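Local coordinates for protein apical membrane antigen AMA1 (Toxoplasma gondii ME49, PDB 4YIV) that takes part in host cell invasion as a microneme protein of the moving junction, the ring formed between parasite and host plasma membranes, at residues W241-C246 / A375-A380; C246-E251 / C322-S327; Y300-V305 / K312-D317. One frame throughout, in Å; residues are numbered along the deposited sequence.

Contact 1 of 3, residues W241-C246 / A375-A380; sequences WKKGRC and ACDVQA
Asp377 meets both Arg245 and Lys243 through one carboxylate oxygen, OD2, the centre of a small salt-bridge network. Asp377 CG stands anti to the backbone N (chi1 175°), which carries the carboxylate carbon toward the turn. The firm bond is from Arg245 NE to Asp377 OD2, 3.0 Å with an N-H...O angle of 162°; it uses the anti lone pair, and the oxygen lies in the guanidinium plane. The two flat groups are turned 35° apart, and the second donor, Arg245 NH2, makes only a weak bond to Asp377 OD2 at 3.3 Å. Lys243 NZ adds a weak salt bridge to Asp377 OD2 at 3.4 Å, its chain crossing the aspartate obliquely.

Carbon atoms also border the two cationic ends: Ala380 CB lies 3.2 Å from Arg245 NH2, oblique to the guanidinium, and Gln379 CG 3.5 Å from Lys243 NZ.

Lys242 to Arg245 form a type I' turn, closed by Arg245 N to Lys242 O (3.1 Å); Lys242 N to Arg245 O (2.9 Å) completes the pair, leaving Lys243 and Gly244 as a two-residue hairpin loop. The turn places Lys243 and Arg245 with their CB atoms on the side of Asp377.

Arg245 has further partners in Ser397, through NH1, and Glu251, through NH2. The tip of the hairpin made by strands 236-242 and 245-248 thus meets the loop between strands 372-373 and 384-389, with Gln384 of the latter strand packed against Arg245.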
ATOM      1  N   TRP A 241      -9.909 -14.817 -15.828  1.00 36.71           N
ATOM      2  CA  TRP A 241     -10.071 -15.872 -16.824  1.00 44.87           C
ATOM      3  C   TRP A 241     -11.458 -16.493 -16.693  1.00 41.96           C
ATOM      4  O   TRP A 241     -11.775 -17.116 -15.677  1.00 37.93           O
ATOM      5  CB  TRP A 241      -8.988 -16.939 -16.658  1.00 43.86           C
ATOM      6  CG  TRP A 241      -8.924 -17.907 -17.821  1.00 48.01           C
ATOM      7  CD1 TRP A 241      -9.347 -19.214 -17.836  1.00 48.04           C
ATOM      8  CD2 TRP A 241      -8.417 -17.637 -19.134  1.00 45.59           C
ATOM      9  NE1 TRP A 241      -9.132 -19.765 -19.075  1.00 47.90           N
ATOM     10  CE2 TRP A 241      -8.564 -18.819 -19.891  1.00 46.77           C
ATOM     11  CE3 TRP A 241      -7.852 -16.510 -19.746  1.00 46.66           C
ATOM     12  CZ2 TRP A 241      -8.160 -18.906 -21.219  1.00 46.23           C
ATOM     13  CZ3 TRP A 241      -7.452 -16.597 -21.069  1.00 48.54           C
ATOM     14  CH2 TRP A 241      -7.610 -17.786 -21.791  1.00 52.51           C
ATOM     15  N   LYS A 242     -12.281 -16.306 -17.723  1.00 43.58           N
ATOM     16  CA  LYS A 242     -13.639 -16.838 -17.738  1.00 47.98           C
ATOM     17  C   LYS A 242     -14.053 -17.270 -19.147  1.00 50.31           C
ATOM     18  O   LYS A 242     -13.773 -16.571 -20.130  1.00 46.50           O
ATOM     19  CB  LYS A 242     -14.621 -15.797 -17.192  1.00 52.28           C
ATOM     20  CG  LYS A 242     -14.816 -15.864 -15.665  1.00 55.83           C
ATOM     21  CD  LYS A 242     -15.545 -14.636 -15.091  1.00 62.46           C
ATOM     22  CE  LYS A 242     -16.830 -14.259 -15.856  1.00 77.03           C
ATOM     23  NZ  LYS A 242     -17.895 -15.309 -15.871  1.00 79.34           N
ATOM     24  N   LYS A 243     -14.711 -18.430 -19.236  1.00 57.76           N
ATOM     25  CA  LYS A 243     -15.175 -18.958 -20.525  1.00 54.76           C
ATOM     26  C   LYS A 243     -14.034 -19.005 -21.539  1.00 54.03           C
ATOM     27  O   LYS A 243     -14.142 -18.470 -22.650  1.00 56.24           O
ATOM     28  CB  LYS A 243     -16.324 -18.104 -21.061  1.00 60.75           C
ATOM     29  CG  LYS A 243     -17.540 -18.055 -20.135  1.00 71.41           C
ATOM     30  CD  LYS A 243     -18.563 -16.982 -20.565  1.00 88.18           C
ATOM     31  CE  LYS A 243     -18.114 -15.553 -20.193  1.00 83.84           C
ATOM     32  NZ  LYS A 243     -18.932 -14.467 -20.835  1.00 78.38           N
ATOM     33  N   GLY A 244     -12.926 -19.610 -21.126  1.00 46.50           N
ATOM     34  CA  GLY A 244     -11.769 -19.765 -21.979  1.00 46.28           C
ATOM     35  C   GLY A 244     -11.164 -18.499 -22.548  1.00 55.04           C
ATOM     36  O   GLY A 244     -10.481 -18.565 -23.569  1.00 55.11           O
ATOM     37  N   ARG A 245     -11.384 -17.345 -21.919  1.00 50.35           N
ATOM     38  CA  ARG A 245     -10.649 -16.151 -22.344  1.00 49.74           C
ATOM     39  C   ARG A 245     -10.443 -15.156 -21.198  1.00 50.81           C
ATOM     40  O   ARG A 245     -10.942 -15.357 -20.091  1.00 43.41           O
ATOM     41  CB  ARG A 245     -11.353 -15.470 -23.518  1.00 48.62           C
ATOM     42  CG  ARG A 245     -12.754 -15.005 -23.260  1.00 51.01           C
ATOM     43  CD  ARG A 245     -13.306 -14.298 -24.495  1.00 55.51           C
ATOM     44  NE  ARG A 245     -14.596 -13.654 -24.233  1.00 55.99           N
ATOM     45  CZ  ARG A 245     -14.780 -12.340 -24.083  1.00 62.25           C
ATOM     46  NH1 ARG A 245     -13.764 -11.491 -24.184  1.00 61.78           N
ATOM     47  NH2 ARG A 245     -15.992 -11.863 -23.835  1.00 61.22           N
ATOM     48  N   CYS A 246      -9.686 -14.097 -21.463  1.00 46.11           N
ATOM     49  CA  CYS A 246      -9.392 -13.133 -20.407  1.00 45.37           C
ATOM     50  C   CYS A 246     -10.355 -11.979 -20.526  1.00 39.17           C
ATOM     51  O   CYS A 246     -10.364 -11.259 -21.531  1.00 41.47           O
ATOM     52  CB  CYS A 246      -7.944 -12.618 -20.463  1.00 50.04           C
ATOM     53  SG  CYS A 246      -7.571 -11.549 -19.010  1.00 41.74           S
ATOM     54  N   ALA A 375     -11.224 -21.417 -27.867  1.00 76.91           N
ATOM     55  CA  ALA A 375     -12.605 -21.744 -28.229  1.00 71.50           C
ATOM     56  C   ALA A 375     -13.488 -20.508 -28.180  1.00 75.56           C
ATOM     57  O   ALA A 375     -13.276 -19.616 -27.356  1.00 79.04           O
ATOM     58  CB  ALA A 375     -13.152 -22.810 -27.316  1.00 68.02           C
ATOM     59  N   CYS A 376     -14.480 -20.455 -29.059  1.00 71.59           N
ATOM     60  CA  CYS A 376     -15.291 -19.256 -29.168  1.00 75.62           C
ATOM     61  C   CYS A 376     -16.191 -19.130 -27.955  1.00 81.28           C
ATOM     62  O   CYS A 376     -16.842 -20.090 -27.546  1.00 83.47           O
ATOM     63  CB  CYS A 376     -16.133 -19.262 -30.437  1.00 70.12           C
ATOM     64  SG  CYS A 376     -17.198 -17.811 -30.574  1.00 79.78           S
ATOM     65  N   ASP A 377     -16.199 -17.939 -27.374  1.00 82.66           N
ATOM     66  CA  ASP A 377     -17.142 -17.598 -26.327  1.00 82.87           C
ATOM     67  C   ASP A 377     -18.446 -17.188 -27.004  1.00 84.42           C
ATOM     68  O   ASP A 377     -18.583 -16.061 -27.472  1.00 84.67           O
ATOM     69  CB  ASP A 377     -16.576 -16.476 -25.440  1.00 78.56           C
ATOM     70  CG  ASP A 377     -17.563 -15.991 -24.390  1.00 83.05           C
ATOM     71  OD1 ASP A 377     -18.579 -16.677 -24.140  1.00 83.94           O
ATOM     72  OD2 ASP A 377     -17.312 -14.915 -23.805  1.00 82.74           O
ATOM     73  N   VAL A 378     -19.392 -18.120 -27.073  1.00 84.91           N
ATOM     74  CA  VAL A 378     -20.663 -17.870 -27.746  1.00 83.90           C
ATOM     75  C   VAL A 378     -21.473 -16.777 -27.045  1.00 83.19           C
ATOM     76  O   VAL A 378     -22.116 -15.962 -27.706  1.00 84.22           O
ATOM     77  CB  VAL A 378     -21.504 -19.161 -27.841  1.00 86.86           C
ATOM     78  CG1 VAL A 378     -20.814 -20.164 -28.762  1.00 80.41           C
ATOM     79  CG2 VAL A 378     -21.742 -19.771 -26.459  1.00 89.11           C
ATOM     80  N   GLN A 379     -21.423 -16.761 -25.714  1.00 86.72           N
ATOM     81  CA  GLN A 379     -22.148 -15.776 -24.908  1.00 86.98           C
ATOM     82  C   GLN A 379     -21.793 -14.339 -25.307  1.00 88.44           C
ATOM     83  O   GLN A 379     -22.664 -13.468 -25.329  1.00 86.55           O
ATOM     84  CB  GLN A 379     -21.865 -16.013 -23.411  1.00 88.51           C
ATOM     85  CG  GLN A 379     -21.973 -14.780 -22.479  1.00 97.72           C
ATOM     86  CD  GLN A 379     -23.393 -14.251 -22.316  1.00101.35           C
ATOM     87  OE1 GLN A 379     -24.332 -15.016 -22.095  1.00100.92           O
ATOM     88  NE2 GLN A 379     -23.552 -12.931 -22.413  1.00 93.68           N
ATOM     89  N   ALA A 380     -20.522 -14.098 -25.625  1.00 88.68           N
ATOM     90  CA  ALA A 380     -20.052 -12.759 -25.997  1.00 88.52           C
ATOM     91  C   ALA A 380     -19.640 -12.709 -27.467  1.00 82.53           C
ATOM     92  O   ALA A 380     -19.480 -11.633 -28.044  1.00 81.23           O
ATOM     93  CB  ALA A 380     -18.881 -12.332 -25.098  1.00 83.38           C
TER

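Contact 2 of 3, residues C246-E251 / C322-S327; sequences CLDYTE and CLVSDS
Cys246 is joined to Cys322 by a disulfide, with SG of Cys246 2.0 Å from SG of Cys322 and a C-S-S-C torsion of 92°, close to the relaxed value of a right-handed bridge. Cys246 loses more surface to the partner segment than any other residue here. Its SG stands anti to the backbone N (chi1 -174°), whereas SG of Cys322 sits between its own backbone N and carbonyl carbon. The bridge lies close to the backbone that follows: Cys246 SG is 3.5 Å from Leu323 N.

Val324 is the second main contributor. Its CG2 branch does the touching, 3.6 Å from Cys246 SG and likewise 3.6 Å from Cys246 O. The same methyl reaches Asp248 CB at 4.1 Å, while Leu247 and Leu323, the alternate residues, direct their side chains away from the contact.

Hydrogen bonds across the two segments are absent, and the axes of strands 246-248 and 322-326 cross at 69° with a closest approach of 6.5 Å. Both strands pair instead with strand 236-242: Leu247 bonds to Val240, and Cys322 and Val324 to Gly239 and Arg237. The disulfide and the valine methyl therefore tie together the two outer strands of a three-stranded sheet.

Strand 246-248 ends at Asp248 in an Asx turn, in which Asp248 OD1 accepts from Thr250 N (2.8 Å) and, in a notably short bond, from Thr250 OG1 (2.5 Å), and the chain enters a short 3-10 turn. Phe14 of helix 13-16 packs against Cys322. A disulfide spanning the two outer strands of a small antiparallel sheet fits the PAN-type domain to which this part of the AMA1 ectodomain probably belongs.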
ATOM      1  N   CYS A 246      -9.686 -14.097 -21.463  1.00 46.11           N
ATOM      2  CA  CYS A 246      -9.392 -13.133 -20.407  1.00 45.37           C
ATOM      3  C   CYS A 246     -10.355 -11.979 -20.526  1.00 39.17           C
ATOM      4  O   CYS A 246     -10.364 -11.259 -21.531  1.00 41.47           O
ATOM      5  CB  CYS A 246      -7.944 -12.618 -20.463  1.00 50.04           C
ATOM      6  SG  CYS A 246      -7.571 -11.549 -19.010  1.00 41.74           S
ATOM      7  N   LEU A 247     -11.192 -11.819 -19.506  1.00 38.98           N
ATOM      8  CA  LEU A 247     -12.121 -10.689 -19.465  1.00 36.12           C
ATOM      9  C   LEU A 247     -11.528  -9.577 -18.602  1.00 33.14           C
ATOM     10  O   LEU A 247     -11.340  -9.752 -17.386  1.00 29.82           O
ATOM     11  CB  LEU A 247     -13.477 -11.093 -18.895  1.00 41.11           C
ATOM     12  CG  LEU A 247     -14.229 -12.308 -19.454  1.00 47.99           C
ATOM     13  CD1 LEU A 247     -15.688 -12.187 -19.120  1.00 41.75           C
ATOM     14  CD2 LEU A 247     -14.059 -12.426 -20.921  1.00 48.13           C
ATOM     15  N   ASP A 248     -11.240  -8.439 -19.207  1.00 35.05           N
ATOM     16  CA  ASP A 248     -10.776  -7.334 -18.394  1.00 35.08           C
ATOM     17  C   ASP A 248     -11.977  -6.822 -17.618  1.00 35.82           C
ATOM     18  O   ASP A 248     -13.109  -7.168 -17.933  1.00 34.28           O
ATOM     19  CB  ASP A 248     -10.128  -6.223 -19.207  1.00 31.31           C
ATOM     20  CG  ASP A 248     -11.108  -5.441 -20.076  1.00 39.16           C
ATOM     21  OD1 ASP A 248     -11.923  -4.648 -19.546  1.00 41.38           O
ATOM     22  OD2 ASP A 248     -11.011  -5.558 -21.315  1.00 47.46           O
ATOM     23  N   TYR A 249     -11.722  -5.983 -16.618  1.00 32.68           N
ATOM     24  CA  TYR A 249     -12.765  -5.618 -15.684  1.00 31.67           C
ATOM     25  C   TYR A 249     -13.980  -4.942 -16.332  1.00 31.86           C
ATOM     26  O   TYR A 249     -15.080  -5.016 -15.786  1.00 32.87           O
ATOM     27  CB  TYR A 249     -12.204  -4.700 -14.617  1.00 26.58           C
ATOM     28  CG  TYR A 249     -11.202  -5.307 -13.656  1.00 24.84           C
ATOM     29  CD1 TYR A 249     -11.167  -6.669 -13.385  1.00 23.80           C
ATOM     30  CD2 TYR A 249     -10.310  -4.477 -12.977  1.00 26.24           C
ATOM     31  CE1 TYR A 249     -10.271  -7.186 -12.508  1.00 27.68           C
ATOM     32  CE2 TYR A 249      -9.420  -4.988 -12.087  1.00 25.24           C
ATOM     33  CZ  TYR A 249      -9.388  -6.324 -11.860  1.00 28.11           C
ATOM     34  OH  TYR A 249      -8.480  -6.788 -10.945  1.00 27.73           O
ATOM     35  N   THR A 250     -13.807  -4.269 -17.465  1.00 32.89           N
ATOM     36  CA  THR A 250     -14.930  -3.541 -18.042  1.00 34.74           C
ATOM     37  C   THR A 250     -16.038  -4.501 -18.500  1.00 36.31           C
ATOM     38  O   THR A 250     -17.144  -4.069 -18.791  1.00 35.70           O
ATOM     39  CB  THR A 250     -14.521  -2.659 -19.231  1.00 36.22           C
ATOM     40  OG1 THR A 250     -14.016  -3.476 -20.299  1.00 36.58           O
ATOM     41  CG2 THR A 250     -13.505  -1.620 -18.805  1.00 33.76           C
ATOM     42  N   GLU A 251     -15.735  -5.792 -18.549  1.00 36.40           N
ATOM     43  CA  GLU A 251     -16.692  -6.798 -19.001  1.00 40.09           C
ATOM     44  C   GLU A 251     -17.440  -7.452 -17.850  1.00 44.18           C
ATOM     45  O   GLU A 251     -18.333  -8.258 -18.083  1.00 45.63           O
ATOM     46  CB  GLU A 251     -15.987  -7.897 -19.811  1.00 44.99           C
ATOM     47  CG  GLU A 251     -15.458  -7.432 -21.157  1.00 43.70           C
ATOM     48  CD  GLU A 251     -15.247  -8.594 -22.127  1.00 55.63           C
ATOM     49  OE1 GLU A 251     -16.208  -9.370 -22.356  1.00 57.55           O
ATOM     50  OE2 GLU A 251     -14.121  -8.737 -22.649  1.00 53.66           O
ATOM     51  N   CYS A 322      -5.370 -12.895 -15.072  1.00 32.83           N
ATOM     52  CA  CYS A 322      -4.852 -12.730 -16.416  1.00 37.33           C
ATOM     53  C   CYS A 322      -4.787 -11.235 -16.745  1.00 36.96           C
ATOM     54  O   CYS A 322      -5.196 -10.380 -15.945  1.00 36.15           O
ATOM     55  CB  CYS A 322      -5.712 -13.484 -17.442  1.00 38.02           C
ATOM     56  SG  CYS A 322      -7.464 -12.975 -17.543  1.00 39.86           S
ATOM     57  N   LEU A 323      -4.254 -10.939 -17.920  1.00 33.39           N
ATOM     58  CA  LEU A 323      -4.080  -9.581 -18.394  1.00 32.76           C
ATOM     59  C   LEU A 323      -4.553  -9.463 -19.811  1.00 35.66           C
ATOM     60  O   LEU A 323      -4.461 -10.412 -20.592  1.00 36.59           O
ATOM     61  CB  LEU A 323      -2.611  -9.153 -18.345  1.00 34.02           C
ATOM     62  CG  LEU A 323      -1.875  -9.223 -17.015  1.00 35.87           C
ATOM     63  CD1 LEU A 323      -0.385  -8.931 -17.204  1.00 36.73           C
ATOM     64  CD2 LEU A 323      -2.527  -8.238 -16.058  1.00 32.22           C
ATOM     65  N   VAL A 324      -5.011  -8.276 -20.149  1.00 33.80           N
ATOM     66  CA  VAL A 324      -5.407  -7.952 -21.502  1.00 38.10           C
ATOM     67  C   VAL A 324      -4.510  -6.825 -21.959  1.00 38.09           C
ATOM     68  O   VAL A 324      -4.399  -5.811 -21.274  1.00 34.21           O
ATOM     69  CB  VAL A 324      -6.903  -7.551 -21.571  1.00 34.05           C
ATOM     70  CG1 VAL A 324      -7.263  -6.870 -22.908  1.00 35.24           C
ATOM     71  CG2 VAL A 324      -7.770  -8.768 -21.305  1.00 37.26           C
ATOM     72  N   SER A 325      -3.860  -6.999 -23.116  1.00 40.27           N
ATOM     73  CA  SER A 325      -2.987  -5.959 -23.676  1.00 35.84           C
ATOM     74  C   SER A 325      -3.753  -4.718 -24.071  1.00 34.29           C
ATOM     75  O   SER A 325      -4.815  -4.800 -24.678  1.00 37.47           O
ATOM     76  CB  SER A 325      -2.238  -6.497 -24.905  1.00 42.92           C
ATOM     77  OG  SER A 325      -1.812  -7.816 -24.665  1.00 48.44           O
ATOM     78  N   ASP A 326      -3.186  -3.558 -23.765  1.00 32.82           N
ATOM     79  CA  ASP A 326      -3.782  -2.285 -24.139  1.00 35.24           C
ATOM     80  C   ASP A 326      -2.734  -1.222 -23.904  1.00 39.49           C
ATOM     81  O   ASP A 326      -2.457  -0.860 -22.771  1.00 34.88           O
ATOM     82  CB  ASP A 326      -5.044  -1.993 -23.322  1.00 36.48           C
ATOM     83  CG  ASP A 326      -5.636  -0.616 -23.612  1.00 38.05           C
ATOM     84  OD1 ASP A 326      -5.094   0.108 -24.486  1.00 38.23           O
ATOM     85  OD2 ASP A 326      -6.644  -0.234 -22.962  1.00 40.51           O
ATOM     86  N   SER A 327      -2.144  -0.721 -24.978  1.00 38.41           N
ATOM     87  CA  SER A 327      -0.994   0.154 -24.857  1.00 35.86           C
ATOM     88  C   SER A 327      -1.318   1.462 -24.123  1.00 34.36           C
ATOM     89  O   SER A 327      -0.424   2.108 -23.564  1.00 39.43           O
ATOM     90  CB  SER A 327      -0.425   0.440 -26.265  1.00 40.80           C
ATOM     91  OG  SER A 327      -1.374   1.152 -27.059  1.00 48.80           O
TER

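Contact 3 of 3, residues Y300-V305 / K312-D317; sequences YGFYYV and KCALSD
Phe302 O is met by two groups of the opposite strand. Ala314 N donates to Phe302 O at 2.9 Å with an N-H...O angle of 167°, and the CA-H of the preceding residue makes a weaker contact, Cys313 CA lying 3.4 Å from Phe302 O. The return bond, Phe302 N to Ala314 O, is also 2.9 Å. Two further reciprocal pairs, Tyr300 with Ser316 and Tyr304 with Lys312, repeat this pattern on either side, though Tyr300 N to Ser316 O is longer, 3.3 Å. The three doubly bonded pairs alternate with the non-hydrogen-bonded pairs Gly301-Leu315 and Tyr303-Cys313.

This is the register of an antiparallel pair, and the short link from 305 to 311 makes it a beta hairpin. Strands 300-305 and 311-316 are inner strands of a five-stranded sheet: strand 329-333 bonds to the outer edge of the first, and strand 256-259 to that of the second.

On the face bearing Phe302, Ala314 and Tyr304, the Ala314 CB methyl lies over the Phe302 ring in a CH-pi contact, 4.0 Å from its centroid and 17° off the normal, displaced toward the rim near CE1 and CZ. Phe302 CG stands between backbone N and carbonyl carbon (chi1 55°), and from there the ring reaches across to Ala314 CB. Tyr304 approaches the same methyl obliquely, with CE1 4.0 Å from Ala314 CB. Its ring also packs on the lysine, Tyr304 CE1 being 3.6 Å from Lys312 CB. Beyond CG the Lys312 chain is extended, and NZ has long, weak ion pairs with Asp306 and Glu310. At the start of the strand Tyr300 turns its ring edge to Ser316 O, and its OH is hydrogen-bonded to Leu29 N.

On the other face Leu315 CD2 reaches Gly301 CA at 4.1 Å, and helix 263-272 packs against Tyr303 and Leu315; Cys313 is disulfide-bonded to Cys266 of that helix.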
ATOM      1  N   TYR A 300      -8.251  -3.026  -6.903  1.00 21.01           N
ATOM      2  CA  TYR A 300      -7.640  -3.219  -8.214  1.00 22.54           C
ATOM      3  C   TYR A 300      -8.293  -2.334  -9.225  1.00 25.44           C
ATOM      4  O   TYR A 300      -9.517  -2.129  -9.210  1.00 23.55           O
ATOM      5  CB  TYR A 300      -7.763  -4.697  -8.647  1.00 20.94           C
ATOM      6  CG  TYR A 300      -7.327  -5.633  -7.594  1.00 22.67           C
ATOM      7  CD1 TYR A 300      -5.971  -5.853  -7.372  1.00 22.12           C
ATOM      8  CD2 TYR A 300      -8.235  -6.276  -6.779  1.00 23.86           C
ATOM      9  CE1 TYR A 300      -5.542  -6.661  -6.408  1.00 23.88           C
ATOM     10  CE2 TYR A 300      -7.804  -7.114  -5.785  1.00 22.62           C
ATOM     11  CZ  TYR A 300      -6.450  -7.305  -5.615  1.00 25.74           C
ATOM     12  OH  TYR A 300      -5.976  -8.120  -4.637  1.00 25.10           O
ATOM     13  N   GLY A 301      -7.497  -1.769 -10.118  1.00 24.59           N
ATOM     14  CA  GLY A 301      -8.103  -0.966 -11.146  1.00 22.88           C
ATOM     15  C   GLY A 301      -7.203  -0.667 -12.309  1.00 26.65           C
ATOM     16  O   GLY A 301      -5.994  -0.974 -12.274  1.00 27.43           O
ATOM     17  N   PHE A 302      -7.796  -0.102 -13.351  1.00 24.73           N
ATOM     18  CA  PHE A 302      -6.989   0.474 -14.426  1.00 24.94           C
ATOM     19  C   PHE A 302      -7.589   1.668 -15.097  1.00 28.87           C
ATOM     20  O   PHE A 302      -8.804   1.843 -15.205  1.00 25.79           O
ATOM     21  CB  PHE A 302      -6.648  -0.579 -15.502  1.00 23.45           C
ATOM     22  CG  PHE A 302      -7.842  -1.293 -16.109  1.00 25.15           C
ATOM     23  CD1 PHE A 302      -8.539  -0.751 -17.195  1.00 26.92           C
ATOM     24  CD2 PHE A 302      -8.251  -2.529 -15.604  1.00 26.72           C
ATOM     25  CE1 PHE A 302      -9.621  -1.453 -17.768  1.00 25.23           C
ATOM     26  CE2 PHE A 302      -9.311  -3.233 -16.178  1.00 26.41           C
ATOM     27  CZ  PHE A 302      -9.991  -2.690 -17.259  1.00 27.24           C
ATOM     28  N   TYR A 303      -6.666   2.515 -15.522  1.00 26.15           N
ATOM     29  CA  TYR A 303      -6.959   3.601 -16.400  1.00 27.58           C
ATOM     30  C   TYR A 303      -7.020   3.079 -17.830  1.00 28.05           C
ATOM     31  O   TYR A 303      -6.230   2.214 -18.213  1.00 25.65           O
ATOM     32  CB  TYR A 303      -5.893   4.653 -16.257  1.00 28.11           C
ATOM     33  CG  TYR A 303      -6.056   5.751 -17.236  1.00 28.30           C
ATOM     34  CD1 TYR A 303      -5.480   5.656 -18.494  1.00 33.08           C
ATOM     35  CD2 TYR A 303      -6.784   6.883 -16.921  1.00 31.88           C
ATOM     36  CE1 TYR A 303      -5.624   6.648 -19.406  1.00 34.82           C
ATOM     37  CE2 TYR A 303      -6.942   7.888 -17.846  1.00 33.22           C
ATOM     38  CZ  TYR A 303      -6.342   7.759 -19.086  1.00 34.43           C
ATOM     39  OH  TYR A 303      -6.457   8.731 -20.044  1.00 33.90           O
ATOM     40  N   TYR A 304      -7.975   3.577 -18.607  1.00 27.48           N
ATOM     41  CA  TYR A 304      -8.060   3.261 -20.026  1.00 29.00           C
ATOM     42  C   TYR A 304      -8.801   4.399 -20.704  1.00 33.71           C
ATOM     43  O   TYR A 304      -9.298   5.296 -20.040  1.00 32.14           O
ATOM     44  CB  TYR A 304      -8.762   1.924 -20.276  1.00 30.23           C
ATOM     45  CG  TYR A 304     -10.248   1.912 -19.937  1.00 33.03           C
ATOM     46  CD1 TYR A 304     -10.685   1.906 -18.619  1.00 32.60           C
ATOM     47  CD2 TYR A 304     -11.197   1.904 -20.936  1.00 32.43           C
ATOM     48  CE1 TYR A 304     -12.029   1.899 -18.312  1.00 31.10           C
ATOM     49  CE2 TYR A 304     -12.545   1.892 -20.651  1.00 37.41           C
ATOM     50  CZ  TYR A 304     -12.964   1.889 -19.342  1.00 38.30           C
ATOM     51  OH  TYR A 304     -14.312   1.873 -19.067  1.00 37.16           O
ATOM     52  N   VAL A 305      -8.852   4.352 -22.031  1.00 35.13           N
ATOM     53  CA  VAL A 305      -9.492   5.388 -22.813  1.00 36.96           C
ATOM     54  C   VAL A 305     -10.659   4.752 -23.542  1.00 40.34           C
ATOM     55  O   VAL A 305     -10.505   3.749 -24.236  1.00 39.38           O
ATOM     56  CB  VAL A 305      -8.523   6.035 -23.802  1.00 43.41           C
ATOM     57  CG1 VAL A 305      -9.253   7.072 -24.658  1.00 43.09           C
ATOM     58  CG2 VAL A 305      -7.383   6.690 -23.041  1.00 40.00           C
ATOM     59  N   LYS A 312     -11.110   6.835 -18.461  1.00 32.59           N
ATOM     60  CA  LYS A 312     -11.962   6.163 -17.470  1.00 32.68           C
ATOM     61  C   LYS A 312     -11.147   5.286 -16.520  1.00 32.51           C
ATOM     62  O   LYS A 312     -10.006   4.915 -16.809  1.00 30.58           O
ATOM     63  CB  LYS A 312     -13.045   5.341 -18.178  1.00 37.05           C
ATOM     64  CG  LYS A 312     -14.063   6.270 -18.856  1.00 40.55           C
ATOM     65  CD  LYS A 312     -15.236   5.533 -19.429  1.00 49.40           C
ATOM     66  CE  LYS A 312     -16.300   6.500 -19.956  1.00 50.37           C
ATOM     67  NZ  LYS A 312     -17.471   5.722 -20.445  1.00 59.83           N
ATOM     68  N   CYS A 313     -11.743   4.966 -15.398  1.00 27.12           N
ATOM     69  CA  CYS A 313     -11.110   4.156 -14.408  1.00 27.67           C
ATOM     70  C   CYS A 313     -12.007   3.011 -14.049  1.00 29.73           C
ATOM     71  O   CYS A 313     -13.085   3.229 -13.614  1.00 30.00           O
ATOM     72  CB  CYS A 313     -10.791   4.970 -13.172  1.00 28.08           C
ATOM     73  SG  CYS A 313      -9.873   4.079 -11.927  1.00 27.81           S
ATOM     74  N   ALA A 314     -11.540   1.800 -14.266  1.00 25.96           N
ATOM     75  CA  ALA A 314     -12.302   0.605 -13.928  1.00 27.95           C
ATOM     76  C   ALA A 314     -11.775  -0.001 -12.661  1.00 26.69           C
ATOM     77  O   ALA A 314     -10.592  -0.348 -12.587  1.00 28.06           O
ATOM     78  CB  ALA A 314     -12.242  -0.405 -15.030  1.00 28.10           C
ATOM     79  N   LEU A 315     -12.670  -0.187 -11.692  1.00 23.62           N
ATOM     80  CA  LEU A 315     -12.330  -0.705 -10.372  1.00 23.44           C
ATOM     81  C   LEU A 315     -13.070  -1.981  -9.992  1.00 27.67           C
ATOM     82  O   LEU A 315     -14.289  -2.104 -10.213  1.00 24.34           O
ATOM     83  CB  LEU A 315     -12.635   0.339  -9.332  1.00 23.92           C
ATOM     84  CG  LEU A 315     -12.037   1.719  -9.552  1.00 26.47           C
ATOM     85  CD1 LEU A 315     -12.727   2.696  -8.677  1.00 31.75           C
ATOM     86  CD2 LEU A 315     -10.600   1.667  -9.158  1.00 26.32           C
ATOM     87  N   SER A 316     -12.334  -2.929  -9.432  1.00 21.69           N
ATOM     88  CA  SER A 316     -12.886  -4.252  -9.110  1.00 25.13           C
ATOM     89  C   SER A 316     -12.255  -4.828  -7.846  1.00 24.17           C
ATOM     90  O   SER A 316     -11.132  -4.449  -7.495  1.00 25.47           O
ATOM     91  CB  SER A 316     -12.654  -5.196 -10.285  1.00 28.31           C
ATOM     92  OG  SER A 316     -13.029  -6.507  -9.955  1.00 30.21           O
ATOM     93  N   ASP A 317     -12.966  -5.727  -7.156  1.00 23.51           N
ATOM     94  CA  ASP A 317     -12.409  -6.484  -6.041  1.00 23.67           C
ATOM     95  C   ASP A 317     -11.969  -7.878  -6.470  1.00 26.15           C
ATOM     96  O   ASP A 317     -11.566  -8.691  -5.639  1.00 27.79           O
ATOM     97  CB  ASP A 317     -13.408  -6.584  -4.878  1.00 28.23           C
ATOM     98  CG  ASP A 317     -14.702  -7.319  -5.252  1.00 40.48           C
ATOM     99  OD1 ASP A 317     -14.814  -7.801  -6.397  1.00 34.17           O
ATOM    100  OD2 ASP A 317     -15.608  -7.425  -4.381  1.00 39.32           O
TER

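In the fold
Coming from the N terminus, after more than 200 residues that take part in none of the contacts, the chain reaches the hairpin of strands 236-242 and 245-248, which supplies the first segments of contacts 1 and 2; these share Cys246. Contact 3 follows as a short hairpin, closing the smallest loop. Contact 2 closes next, when strand 322-326 returns to Cys246, so the hairpin falls within its loop. Contact 1 closes last, from the loop after strand 372-373, and encloses both. No loops cross. Trp241 N packs near Cys322 SG between contacts 1 and 2, and Tyr249, Asp248 and Thr250 pack on Tyr300, Phe302 and Tyr304, so the three-stranded sheet links the five-stranded sheet to the C-terminal part.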